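Long-range contacts in C2 toxin component I (Clostridium botulinum, PDB 2J3X), which forms the enzymatic component of a binary toxin and, as an ADP-ribosyltransferase, probably transfers ADP-ribose from NAD to actin of the target cell: residues L109-S114 against R133-N138; P195-I200 against L210-L215; T31-L36 against R86-K91. The protein carries 2 engineered substitutions. One frame throughout, in Å; residues are numbered along the deposited sequence. Where two conformers were deposited one is given.

Contact 1 (L109-S114 against R133-N138)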
# COMPACT_ATOMS: atom_id res chain seq x y z
N LEU A 109 1.48 -3.24 -10.47
CA LEU A 109 2.40 -4.32 -10.13
C LEU A 109 3.83 -3.81 -10.22
O LEU A 109 4.75 -4.58 -10.29
CB LEU A 109 2.19 -5.52 -11.10
CG LEU A 109 0.78 -6.10 -11.05
CD1 LEU A 109 0.61 -7.10 -12.19
CD2 LEU A 109 0.48 -6.81 -9.70
N GLY A 110 4.00 -2.48 -10.24
CA GLY A 110 5.34 -1.90 -10.38
C GLY A 110 6.07 -2.14 -11.70
O GLY A 110 7.30 -2.10 -11.74
N ILE A 111 5.30 -2.35 -12.77
CA ILE A 111 5.87 -2.63 -14.09
C ILE A 111 5.72 -1.42 -14.95
O ILE A 111 4.59 -1.00 -15.30
CB ILE A 111 5.17 -3.86 -14.77
CG1 ILE A 111 5.43 -5.12 -13.95
CG2 ILE A 111 5.60 -3.96 -16.30
CD1 ILE A 111 4.53 -6.31 -14.53
N ASN A 112 6.87 -0.82 -15.26
CA ASN A 112 6.87 0.38 -16.06
C ASN A 112 7.45 0.15 -17.44
O ASN A 112 7.58 1.10 -18.20
CB ASN A 112 7.67 1.49 -15.36
CG ASN A 112 7.09 1.83 -13.98
OD1 ASN A 112 5.87 1.96 -13.83
ND2 ASN A 112 7.97 1.99 -13.00
N PHE A 113 7.74 -1.10 -17.78
CA PHE A 113 8.30 -1.45 -19.10
C PHE A 113 7.20 -2.10 -19.91
O PHE A 113 6.19 -2.53 -19.36
CB PHE A 113 9.50 -2.40 -19.00
CG PHE A 113 9.25 -3.62 -18.14
CD1 PHE A 113 8.70 -4.78 -18.67
CD2 PHE A 113 9.56 -3.58 -16.79
CE1 PHE A 113 8.47 -5.88 -17.82
CE2 PHE A 113 9.34 -4.67 -15.97
CZ PHE A 113 8.82 -5.82 -16.48
N SER A 114 7.42 -2.22 -21.22
CA SER A 114 6.35 -2.69 -22.10
C SER A 114 6.32 -4.21 -22.13
O SER A 114 7.33 -4.90 -21.86
CB SER A 114 6.58 -2.19 -23.54
OG SER A 114 7.92 -2.49 -23.92
N ARG A 133 8.28 -12.42 -14.50
CA ARG A 133 8.37 -13.44 -13.44
C ARG A 133 9.43 -13.09 -12.39
O ARG A 133 9.17 -13.14 -11.19
CB ARG A 133 8.73 -14.79 -14.05
CG ARG A 133 7.56 -15.47 -14.71
CD ARG A 133 8.10 -16.69 -15.50
NE ARG A 133 7.00 -17.50 -16.04
CZ ARG A 133 7.19 -18.53 -16.87
NH1 ARG A 133 8.42 -18.80 -17.33
NH2 ARG A 133 6.14 -19.24 -17.30
N GLN A 134 10.61 -12.69 -12.83
CA GLN A 134 11.67 -12.40 -11.86
C GLN A 134 11.31 -11.18 -10.99
O GLN A 134 11.59 -11.15 -9.78
CB GLN A 134 13.02 -12.24 -12.57
CG GLN A 134 13.58 -13.58 -13.06
CD GLN A 134 13.51 -14.66 -11.94
OE1 GLN A 134 14.14 -14.52 -10.89
NE2 GLN A 134 12.70 -15.69 -12.16
N GLN A 135 10.62 -10.20 -11.57
CA GLN A 135 10.32 -9.01 -10.76
C GLN A 135 9.12 -9.20 -9.82
O GLN A 135 9.13 -8.73 -8.66
CB GLN A 135 10.05 -7.88 -11.72
CG GLN A 135 9.59 -6.61 -11.06
CD GLN A 135 9.57 -5.45 -12.05
OE1 GLN A 135 10.49 -5.30 -12.85
NE2 GLN A 135 8.56 -4.61 -11.94
N ILE A 136 8.06 -9.89 -10.30
CA ILE A 136 6.83 -9.86 -9.54
C ILE A 136 6.50 -11.10 -8.68
O ILE A 136 5.66 -11.01 -7.78
CB ILE A 136 5.58 -9.51 -10.41
CG1 ILE A 136 5.11 -10.71 -11.24
CG2 ILE A 136 5.81 -8.28 -11.36
CD1 ILE A 136 3.79 -10.54 -11.92
N ILE A 137 7.06 -12.26 -8.98
CA ILE A 137 6.61 -13.50 -8.28
C ILE A 137 7.04 -13.40 -6.83
O ILE A 137 8.17 -13.01 -6.53
CB ILE A 137 7.24 -14.76 -8.94
CG1 ILE A 137 6.66 -14.94 -10.36
CG2 ILE A 137 7.03 -16.01 -8.09
CD1 ILE A 137 5.25 -15.02 -10.34
N ASN A 138 6.10 -13.68 -5.93
CA ASN A 138 6.29 -13.57 -4.49
C ASN A 138 6.54 -12.13 -3.97
O ASN A 138 6.98 -11.94 -2.83
CB ASN A 138 7.41 -14.47 -4.04
CG ASN A 138 7.13 -15.07 -2.70
OD1 ASN A 138 6.01 -14.95 -2.19
ND2 ASN A 138 8.12 -15.70 -2.10
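Gln135, in the last turn of helix 126-136, puts the two polar atoms of its amide to different uses against the irregular loop 109-114. CG stands anti to the backbone N (chi1 174°) and the chain runs extended from there, which carries the carboxamide out to the loop. NE2 comes within 2.8 Å of Gly110 O, yet the hydrogen bond is weak, because the angle at the hydrogen is only 115°. OE1 turns to Phe113 and lies 3.4 Å from CE2, in the ring plane, so that a carbonyl oxygen meets the positively polarised C-H rim instead of the pi cloud. Ring and amide planes stand 82° apart, and the side chains run antiparallel past one another. One face of the same ring is taken from within the loop: Ile111 CG2 sits over its centre, 3.6 Å above the plane.

The buried half of the contact is mainly apolar and closely packed. Ile111 CD1 packs at 3.9 Å against Ile136 CG2, a methyl that also lies 4.0 Å from Leu109 O. By contrast, Gln135 and Phe113 form the partly exposed half, where one weak bond and an edge contact do the joining and Lys131 adds a cation-pi interaction with the ring. Ile136 also touches Pro195 of strand 191-203 and Tyr141 of strand 141-143. Leu109 reaches Tyr141 too, so loop and helix end share one border strand of the sheet.

Contact 2 (P195-I200 against L210-L215)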
# COMPACT_ATOMS: atom_id res chain seq x y z
N PRO A 195 1.73 -12.44 -6.67
CA PRO A 195 1.76 -13.25 -7.91
C PRO A 195 2.51 -14.54 -7.58
O PRO A 195 3.56 -14.49 -6.93
CB PRO A 195 2.61 -12.37 -8.85
CG PRO A 195 2.24 -10.96 -8.40
CD PRO A 195 2.39 -11.11 -6.87
N GLU A 196 1.94 -15.67 -7.98
CA GLU A 196 2.56 -16.97 -7.72
C GLU A 196 3.10 -17.63 -8.98
O GLU A 196 4.08 -18.39 -8.88
CB GLU A 196 1.56 -17.89 -7.02
CG GLU A 196 0.99 -17.29 -5.68
CD GLU A 196 1.95 -17.28 -4.51
OE1 GLU A 196 3.14 -17.68 -4.66
OE2 GLU A 196 1.51 -16.86 -3.39
N SER A 197 2.51 -17.31 -10.13
CA SER A 197 2.98 -17.83 -11.43
C SER A 197 2.53 -16.90 -12.54
O SER A 197 1.62 -16.12 -12.35
CB SER A 197 2.44 -19.24 -11.72
OG SER A 197 1.03 -19.23 -11.75
N ALA A 198 3.19 -17.00 -13.68
CA ALA A 198 2.82 -16.19 -14.83
C ALA A 198 3.11 -16.97 -16.09
O ALA A 198 4.17 -17.61 -16.20
CB ALA A 198 3.66 -14.91 -14.84
N ILE A 199 2.18 -16.91 -17.02
CA ILE A 199 2.35 -17.56 -18.35
C ILE A 199 1.89 -16.59 -19.41
O ILE A 199 1.16 -15.65 -19.11
CB ILE A 199 1.58 -18.89 -18.48
CG1 ILE A 199 0.06 -18.65 -18.38
CG2 ILE A 199 2.12 -19.91 -17.48
CD1 ILE A 199 -0.82 -19.92 -18.79
N ILE A 200 2.31 -16.84 -20.65
CA ILE A 200 1.71 -16.13 -21.77
C ILE A 200 0.50 -16.92 -22.22
O ILE A 200 0.54 -18.17 -22.29
CB ILE A 200 2.70 -15.93 -22.96
CG1 ILE A 200 3.80 -14.95 -22.54
CG2 ILE A 200 1.96 -15.35 -24.18
CD1 ILE A 200 5.14 -15.13 -23.34
N LEU A 210 -0.80 -13.95 -18.14
CA LEU A 210 -1.84 -14.37 -17.18
C LEU A 210 -1.09 -14.71 -15.91
O LEU A 210 -0.23 -15.60 -15.87
CB LEU A 210 -2.58 -15.60 -17.71
CG LEU A 210 -3.61 -16.23 -16.76
CD1 LEU A 210 -4.79 -15.23 -16.46
CD2 LEU A 210 -4.10 -17.55 -17.44
N ILE A 211 -1.44 -13.98 -14.86
CA ILE A 211 -0.80 -14.12 -13.57
C ILE A 211 -1.78 -14.75 -12.63
O ILE A 211 -2.93 -14.27 -12.50
CB ILE A 211 -0.39 -12.73 -13.01
CG1 ILE A 211 0.62 -12.05 -13.95
CG2 ILE A 211 0.09 -12.86 -11.51
CD1 ILE A 211 0.68 -10.53 -13.74
N GLU A 212 -1.37 -15.83 -11.98
CA GLU A 212 -2.16 -16.39 -10.86
C GLU A 212 -1.63 -15.75 -9.58
O GLU A 212 -0.45 -15.87 -9.25
CB GLU A 212 -1.94 -17.90 -10.74
CG GLU A 212 -2.26 -18.70 -11.99
CD GLU A 212 -3.72 -18.60 -12.43
OE1 GLU A 212 -4.62 -18.36 -11.58
OE2 GLU A 212 -3.95 -18.79 -13.66
N GLY A 213 -2.52 -15.07 -8.87
CA GLY A 213 -2.11 -14.40 -7.61
C GLY A 213 -2.88 -14.88 -6.42
O GLY A 213 -4.06 -15.29 -6.54
N SER A 214 -2.26 -14.80 -5.24
CA SER A 214 -2.97 -15.13 -4.00
C SER A 214 -3.42 -13.85 -3.37
O SER A 214 -2.64 -12.92 -3.28
CB SER A 214 -2.07 -15.82 -2.93
OG SER A 214 -1.60 -17.02 -3.45
N LEU A 215 -4.66 -13.82 -2.92
CA LEU A 215 -5.17 -12.66 -2.21
C LEU A 215 -4.64 -12.71 -0.79
O LEU A 215 -4.79 -13.75 -0.12
CB LEU A 215 -6.70 -12.73 -2.19
CG LEU A 215 -7.48 -11.49 -1.84
CD1 LEU A 215 -7.31 -10.46 -2.95
CD2 LEU A 215 -8.98 -11.92 -1.68
O HOH W 1 -0.29 -18.17 -14.70
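A classic beta bulge interrupts the antiparallel hairpin of strands 191-203 and 206-216 where Glu196 and Ser197 together face Glu212. The short segments run at 165° to each other, and the extra residue shifts their register by one between Pro195 and Ser197. Both bulge amides turn to a single acceptor. Glu196 N lies 2.7 Å from Glu212 O in a nearly straight bond, whereas Ser197 N makes a weak one to that oxygen at 3.4 Å. The helix-like psi of Glu196, -27°, allows this doubling. Glu212 N in turn donates to Ser197 O at 3.0 Å, closing the bulge. Regular pairing resumes beyond it, where Ile199 and Leu210 exchange two bonds, the one from Leu210 N to Ile199 O being 2.8 Å long.

The faces of the sheet differ in character. On one, Pro195 CB touches Ile211 CG2 at 3.7 Å, and Ala198 lies beside the same isoleucine; helix 126-136 packs here through Ile136. On the other, Ile199 and Leu210 run next to each other in the same direction, Ile199 CG1 against Leu210 CB, and Ser197 OG sits 3.3 Å from Glu212 CG. That hydroxyl occupies the position between backbone N and carbonyl carbon (chi1 60°), on the side where a water donates to Leu210 O and makes a weak link to Ser197 OG.

From the bulge, the bent side chain of Glu196 reaches across the hairpin, with OE2 3.1 Å from Ser214 OG, a possible bond, as the hydroxyl proton has another acceptor nearby. Strand 206-216 also pairs with strand 162-168, through Ile211 and Gly213 to Lys165. Two residues set against one, with both N-H groups converging on one carbonyl, are the signature of the classic bulge in an antiparallel pair.

Contact 3 (T31-L36 against R86-K91). With SO4 (sulfate ion), chain S; SO4 (sulfate ion), chain M.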
# COMPACT_ATOMS: atom_id res chain seq x y z
N THR A 31 -31.32 -6.18 0.36
CA THR A 31 -32.27 -6.43 1.48
C THR A 31 -31.66 -6.15 2.85
O THR A 31 -32.39 -6.03 3.83
CB THR A 31 -32.89 -7.81 1.47
OG1 THR A 31 -31.92 -8.81 1.82
CG2 THR A 31 -33.46 -8.11 0.07
N LYS A 32 -30.33 -6.04 2.91
CA LYS A 32 -29.67 -5.87 4.19
C LYS A 32 -29.22 -4.41 4.38
O LYS A 32 -28.62 -4.09 5.42
CB LYS A 32 -28.43 -6.77 4.27
CG LYS A 32 -28.73 -8.29 4.15
CD LYS A 32 -27.43 -9.04 4.01
CE LYS A 32 -27.51 -10.30 3.18
NZ LYS A 32 -26.32 -11.11 3.56
N LEU A 33 -29.49 -3.56 3.39
CA LEU A 33 -28.95 -2.19 3.44
C LEU A 33 -30.00 -1.14 3.77
O LEU A 33 -31.18 -1.30 3.44
CB LEU A 33 -28.28 -1.82 2.10
CG LEU A 33 -27.26 -2.85 1.62
CD1 LEU A 33 -26.58 -2.30 0.38
CD2 LEU A 33 -26.25 -3.10 2.73
N ASN A 34 -29.54 -0.02 4.34
CA ASN A 34 -30.39 1.13 4.57
C ASN A 34 -30.30 2.03 3.32
O ASN A 34 -29.45 1.77 2.44
CB ASN A 34 -30.01 1.79 5.90
CG ASN A 34 -28.63 2.44 5.90
OD1 ASN A 34 -28.17 2.92 4.87
ND2 ASN A 34 -27.99 2.51 7.07
N ASN A 35 -31.16 3.04 3.22
CA ASN A 35 -31.25 3.88 2.03
C ASN A 35 -29.93 4.56 1.68
O ASN A 35 -29.54 4.60 0.52
CB ASN A 35 -32.34 4.97 2.23
CG ASN A 35 -32.48 5.91 1.02
OD1 ASN A 35 -32.69 5.48 -0.11
ND2 ASN A 35 -32.38 7.21 1.27
N LEU A 36 -29.26 5.12 2.68
CA LEU A 36 -27.96 5.81 2.40
C LEU A 36 -26.88 4.86 1.86
O LEU A 36 -26.14 5.19 0.92
CB LEU A 36 -27.46 6.58 3.60
CG LEU A 36 -28.38 7.81 3.83
CD1 LEU A 36 -27.99 8.42 5.14
CD2 LEU A 36 -28.32 8.84 2.66
N ARG A 86 -18.17 0.59 2.87
CA ARG A 86 -17.51 -0.33 3.79
C ARG A 86 -18.52 -1.04 4.64
O ARG A 86 -18.40 -2.27 4.86
CB ARG A 86 -16.53 0.41 4.72
CG ARG A 86 -15.29 0.94 4.01
CD ARG A 86 -14.46 1.61 5.10
NE ARG A 86 -13.36 2.42 4.57
CZ ARG A 86 -12.69 3.34 5.28
NH1 ARG A 86 -13.03 3.60 6.55
NH2 ARG A 86 -11.68 3.98 4.71
N GLU A 87 -19.47 -0.27 5.16
CA GLU A 87 -20.52 -0.82 6.02
C GLU A 87 -21.42 -1.80 5.26
O GLU A 87 -21.76 -2.87 5.81
CB GLU A 87 -21.34 0.31 6.61
CG GLU A 87 -22.41 -0.08 7.59
CD GLU A 87 -23.22 1.13 8.12
OE1 GLU A 87 -22.86 2.29 7.85
OE2 GLU A 87 -24.24 0.91 8.81
N ALA A 88 -21.75 -1.49 4.01
CA ALA A 88 -22.57 -2.40 3.18
C ALA A 88 -21.81 -3.72 2.95
O ALA A 88 -22.37 -4.83 3.03
CB ALA A 88 -22.90 -1.72 1.84
N LEU A 89 -20.51 -3.62 2.74
CA LEU A 89 -19.72 -4.85 2.50
C LEU A 89 -19.68 -5.78 3.74
O LEU A 89 -19.65 -6.99 3.60
CB LEU A 89 -18.29 -4.49 2.03
CG LEU A 89 -18.23 -3.83 0.65
CD1 LEU A 89 -16.77 -3.34 0.42
CD2 LEU A 89 -18.55 -4.87 -0.42
N LEU A 90 -19.64 -5.19 4.94
CA LEU A 90 -19.53 -5.96 6.20
C LEU A 90 -20.75 -6.84 6.40
O LEU A 90 -20.70 -7.83 7.13
CB LEU A 90 -19.41 -5.00 7.40
CG LEU A 90 -18.03 -4.84 8.02
CD1 LEU A 90 -16.91 -5.25 7.08
CD2 LEU A 90 -17.83 -3.44 8.62
N LYS A 91 -21.85 -6.48 5.74
CA LYS A 91 -23.15 -7.13 5.94
C LYS A 91 -23.31 -8.39 5.10
O LYS A 91 -24.29 -9.12 5.24
CB LYS A 91 -24.26 -6.13 5.63
CG LYS A 91 -24.44 -5.06 6.74
CD LYS A 91 -25.43 -3.96 6.36
CE LYS A 91 -25.77 -3.04 7.56
NZ LYS A 91 -26.88 -2.07 7.16
S SO4 S . -33.63 3.05 5.82
O1 SO4 S . -34.90 3.75 5.90
O2 SO4 S . -33.60 1.93 6.76
O3 SO4 S . -33.43 2.55 4.46
O4 SO4 S . -32.56 3.98 6.18
S SO4 M . -13.46 5.78 9.33
O1 SO4 M . -13.83 6.41 8.01
O2 SO4 M . -14.61 4.96 9.70
O3 SO4 M . -12.32 4.88 9.15
O4 SO4 M . -13.20 6.80 10.35
O HOH W 2 -25.28 4.16 7.68
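Lys91, near the C-terminal end of helix 77-90, lays its side chain against the backbone of Lys32 and the side chain of Leu33. Its CB stands 4.4 Å from Lys32 CB, and CG continues an extended chain. CD reaches the first close neighbours, 3.8 Å from Leu33 CD2 and 3.3 Å from Lys32 O. CE stays near the same oxygen, and NZ finally donates to Lys32 O at 3.2 Å, in the carbonyl plane. The ammonium also makes a salt bridge to Glu37 in helix 35-42. Lys32 answers weakly, with NZ 3.3 Å from Lys91 O; its stronger partner is Asn92 OD1.

Beside this exchange, Leu33 CD2 rests 3.7 Å from Ala88 CB, and a water joins Asn34 ND2 to Glu87 OE1. Asn34 is the N-cap of helix 35-42, its OD1 accepting from Glu37 N, and Asn35 N donates to O3 of the chain S sulfate at 2.6 Å. Two lysines, each turned to the other's backbone carbonyl, imply a polar surface join beside a small apolar patch, with the ammonium groups held mainly by Glu37 and Asn92. At the crystal pH of 3.0 the close pair Glu37 and Glu87 may share a proton, and nearby Lys91 would probably ease their approach.

Overall arrangement
Contacts 1 and 2 form one continuous region, their centres 11 Å apart, and two probable hydrogen bonds join them: Arg133 NH2 to Ala198 O and Asn138 N to Pro195 O, each 2.8 Å. Contact 3 stands apart, its centre 37 Å from that of contact 1 and 32 Å from that of contact 2; the nearest atoms of contacts 2 and 3 are about 12 Å apart. All three lie within the first of two ADP-ribosyltransferase-like regions. In related binary toxins the N-terminal copy serves docking to the translocation component while the C-terminal copy is catalytic, so these contacts probably belong to the docking copy. The sulfates near contacts 1 and 3 probably come from crystallisation.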